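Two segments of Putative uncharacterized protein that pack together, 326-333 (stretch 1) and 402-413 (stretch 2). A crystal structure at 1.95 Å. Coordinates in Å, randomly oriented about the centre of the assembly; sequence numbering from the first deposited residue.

Stretch 1 326-333: NQIGRAQL
Stretch 2 402-413: DHDYKYSNPYYG

Stretch 1 is loop up to Ala-331 and enters a strand at Gln-332; stretch 2 has no regular helix or strand. The register is set where Ala-331 CA lies 4.7 Å from Asp-402 CA. Gln-327 has phi/psi 66/91, Ile-328 -128/14, Gly-329 -100/-1 and Arg-330 -126/50, so the chain curls around the Asp-402 carboxylate (phi/psi -104/21, chi1 p). Arg-330 N donates to Asp-402 OD2 at 3.0 Å and 139°. Asp-402 N reaches Gln-327 O at 2.7 Å, but the 117° angle makes this bond weak.

Gln-327 (chi1 m, chi2 t, chi3 93°) points toward stretch 2. Its OE1 accepts from Asn-409 ND2 (3.0 Å, 164°; Asn-409 chi1 t), the straightest bond across the contact, and lies 3.4 Å from Tyr-412 CD2 at the ring edge. Gln-327 NE2 sits over a face of Tyr-407, 3.3 Å from CE1, and donates to water 1 (3.0 Å), which also bonds His-403 NE2 at 2.7 Å.

Arg-330 (m, t, p, chi4 86°) leaves its backbone sideways. Its NE makes a weak bond to Ser-408 O (3.3 Å, 125°), while Pro-410 CD covers one guanidinium face, 3.5 Å from Arg-330 NE. Gln-332 (m, m) folds back, its NE2 donating to Arg-330 O at 2.9 Å; Ser-408 OG donates to Asp-402 O at 2.5 Å.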

# COMPACT_ATOMS: atom_id res chain seq x y z
N ASN A 326 9.32 3.24 7.54
CA ASN A 326 9.38 2.43 6.33
C ASN A 326 9.86 1.01 6.61
O ASN A 326 11.07 0.73 6.57
CB ASN A 326 10.27 3.10 5.29
CG ASN A 326 9.99 2.59 3.89
OD1 ASN A 326 10.09 1.40 3.63
ND2 ASN A 326 9.59 3.49 2.99
N GLN A 327 8.87 0.15 6.88
CA GLN A 327 9.02 -1.24 7.36
C GLN A 327 9.61 -1.29 8.77
O GLN A 327 10.83 -1.34 8.96
CB GLN A 327 9.86 -2.07 6.38
CG GLN A 327 9.33 -2.03 4.94
CD GLN A 327 9.85 -3.18 4.08
OE1 GLN A 327 9.20 -4.23 3.97
NE2 GLN A 327 11.03 -3.01 3.51
N ILE A 328 8.73 -1.29 9.78
CA ILE A 328 9.19 -1.22 11.17
C ILE A 328 8.59 -2.31 12.06
O ILE A 328 8.71 -2.27 13.29
CB ILE A 328 8.88 0.17 11.79
CG1 ILE A 328 7.37 0.45 11.81
CG2 ILE A 328 9.64 1.28 11.04
CD1 ILE A 328 7.01 1.72 12.62
N GLY A 329 7.99 -3.32 11.42
CA GLY A 329 7.26 -4.36 12.14
C GLY A 329 8.03 -5.66 12.33
O GLY A 329 7.53 -6.63 12.94
N ARG A 330 9.24 -5.71 11.80
CA ARG A 330 10.10 -6.86 12.05
C ARG A 330 11.44 -6.47 12.61
O ARG A 330 12.47 -6.92 12.11
CB ARG A 330 10.33 -7.65 10.77
CG ARG A 330 9.25 -8.63 10.47
CD ARG A 330 9.58 -9.44 9.22
NE ARG A 330 10.49 -10.54 9.47
CZ ARG A 330 10.13 -11.75 9.89
NH1 ARG A 330 8.85 -12.02 10.14
NH2 ARG A 330 11.05 -12.70 10.05
N ALA A 331 11.43 -5.64 13.65
CA ALA A 331 12.67 -5.30 14.33
C ALA A 331 13.42 -6.59 14.70
O ALA A 331 12.80 -7.60 15.06
CB ALA A 331 12.39 -4.45 15.55
N GLN A 332 14.74 -6.55 14.56
CA GLN A 332 15.63 -7.71 14.73
C GLN A 332 16.12 -7.88 16.16
O GLN A 332 16.65 -6.94 16.75
CB GLN A 332 16.86 -7.57 13.83
CG GLN A 332 16.54 -7.48 12.36
CD GLN A 332 15.93 -8.77 11.85
OE1 GLN A 332 16.64 -9.71 11.50
NE2 GLN A 332 14.61 -8.81 11.82
N LEU A 333 15.97 -9.08 16.71
CA LEU A 333 16.45 -9.36 18.05
C LEU A 333 17.98 -9.25 18.15
O LEU A 333 18.71 -9.87 17.39
CB LEU A 333 16.00 -10.74 18.49
CG LEU A 333 16.42 -11.16 19.90
CD1 LEU A 333 15.94 -10.15 20.94
CD2 LEU A 333 15.86 -12.55 20.18
N ASP A 402 13.43 -1.60 9.74
CA ASP A 402 13.80 -2.76 10.54
C ASP A 402 14.98 -3.53 9.93
O ASP A 402 15.18 -4.71 10.23
CB ASP A 402 12.61 -3.71 10.73
CG ASP A 402 11.98 -4.14 9.43
OD1 ASP A 402 12.62 -3.99 8.36
OD2 ASP A 402 10.83 -4.63 9.49
N HIS A 403 15.75 -2.86 9.08
CA HIS A 403 16.89 -3.52 8.45
C HIS A 403 18.06 -2.56 8.24
O HIS A 403 17.88 -1.37 7.99
CB HIS A 403 16.48 -4.10 7.09
CG HIS A 403 15.91 -3.08 6.16
ND1 HIS A 403 16.64 -2.49 5.15
CD2 HIS A 403 14.69 -2.50 6.11
CE1 HIS A 403 15.89 -1.61 4.51
NE2 HIS A 403 14.70 -1.59 5.08
N ASP A 404 19.27 -3.11 8.33
CA ASP A 404 20.47 -2.35 7.99
C ASP A 404 20.58 -2.29 6.47
O ASP A 404 20.41 -1.23 5.86
CB ASP A 404 21.71 -2.99 8.63
CG ASP A 404 23.02 -2.39 8.10
OD1 ASP A 404 23.01 -1.22 7.64
OD2 ASP A 404 24.06 -3.08 8.15
N TYR A 405 20.86 -3.43 5.85
CA TYR A 405 20.89 -3.51 4.39
C TYR A 405 19.69 -4.34 3.88
O TYR A 405 18.59 -3.82 3.75
CB TYR A 405 22.24 -4.07 3.91
CG TYR A 405 22.42 -4.17 2.41
CD1 TYR A 405 21.56 -3.51 1.53
CD2 TYR A 405 23.45 -4.94 1.86
CE1 TYR A 405 21.71 -3.61 0.16
CE2 TYR A 405 23.61 -5.04 0.47
CZ TYR A 405 22.73 -4.38 -0.37
OH TYR A 405 22.88 -4.47 -1.73
N LYS A 406 19.92 -5.63 3.60
CA LYS A 406 18.87 -6.54 3.12
C LYS A 406 17.59 -6.45 3.97
O LYS A 406 17.65 -6.49 5.20
CB LYS A 406 19.42 -7.98 3.11
CG LYS A 406 18.38 -9.09 2.95
CD LYS A 406 19.05 -10.49 2.95
CE LYS A 406 18.01 -11.58 2.61
NZ LYS A 406 18.62 -12.78 1.96
N TYR A 407 16.44 -6.31 3.30
CA TYR A 407 15.15 -6.25 3.99
C TYR A 407 14.99 -7.36 5.03
O TYR A 407 15.35 -8.51 4.78
CB TYR A 407 14.00 -6.38 2.97
CG TYR A 407 13.64 -5.14 2.17
CD1 TYR A 407 14.19 -3.90 2.47
CD2 TYR A 407 12.73 -5.22 1.12
CE1 TYR A 407 13.83 -2.76 1.73
CE2 TYR A 407 12.37 -4.10 0.38
CZ TYR A 407 12.93 -2.88 0.69
OH TYR A 407 12.57 -1.77 -0.05
N SER A 408 14.45 -7.02 6.20
CA SER A 408 14.07 -8.04 7.15
C SER A 408 12.77 -8.74 6.71
O SER A 408 12.58 -9.93 6.97
CB SER A 408 13.91 -7.43 8.55
OG SER A 408 15.17 -6.90 8.98
N ASN A 409 11.88 -8.00 6.07
CA ASN A 409 10.67 -8.56 5.45
C ASN A 409 11.00 -9.69 4.47
O ASN A 409 11.55 -9.45 3.40
CB ASN A 409 9.92 -7.44 4.71
CG ASN A 409 8.49 -7.84 4.31
OD1 ASN A 409 8.11 -9.01 4.41
ND2 ASN A 409 7.72 -6.87 3.82
N PRO A 410 10.64 -10.94 4.82
CA PRO A 410 10.92 -12.08 3.94
C PRO A 410 9.84 -12.30 2.88
O PRO A 410 9.99 -13.18 2.02
CB PRO A 410 10.99 -13.25 4.91
CG PRO A 410 10.03 -12.88 5.99
CD PRO A 410 10.08 -11.38 6.12
N TYR A 411 8.78 -11.50 2.92
CA TYR A 411 7.68 -11.66 1.98
C TYR A 411 7.28 -10.32 1.37
O TYR A 411 6.09 -10.00 1.28
CB TYR A 411 6.47 -12.31 2.68
CG TYR A 411 6.76 -13.73 3.07
CD1 TYR A 411 6.96 -14.71 2.11
CD2 TYR A 411 6.87 -14.10 4.41
CE1 TYR A 411 7.24 -16.03 2.46
CE2 TYR A 411 7.16 -15.41 4.77
CZ TYR A 411 7.35 -16.37 3.79
OH TYR A 411 7.64 -17.67 4.15
N TYR A 412 8.27 -9.54 0.94
CA TYR A 412 7.97 -8.22 0.43
C TYR A 412 7.10 -8.26 -0.84
O TYR A 412 7.44 -8.92 -1.81
CB TYR A 412 9.27 -7.45 0.13
CG TYR A 412 9.00 -6.03 -0.29
CD1 TYR A 412 8.78 -5.72 -1.63
CD2 TYR A 412 8.93 -5.01 0.65
CE1 TYR A 412 8.51 -4.42 -2.02
CE2 TYR A 412 8.65 -3.71 0.27
CZ TYR A 412 8.45 -3.42 -1.06
OH TYR A 412 8.17 -2.13 -1.46
N GLY A 413 5.99 -7.53 -0.82
CA GLY A 413 5.12 -7.45 -1.98
C GLY A 413 4.37 -8.75 -2.25
O GLY A 413 4.16 -9.14 -3.41
O HOH W 1 12.43 -0.38 4.16
O HOH W 2 13.19 -11.22 9.96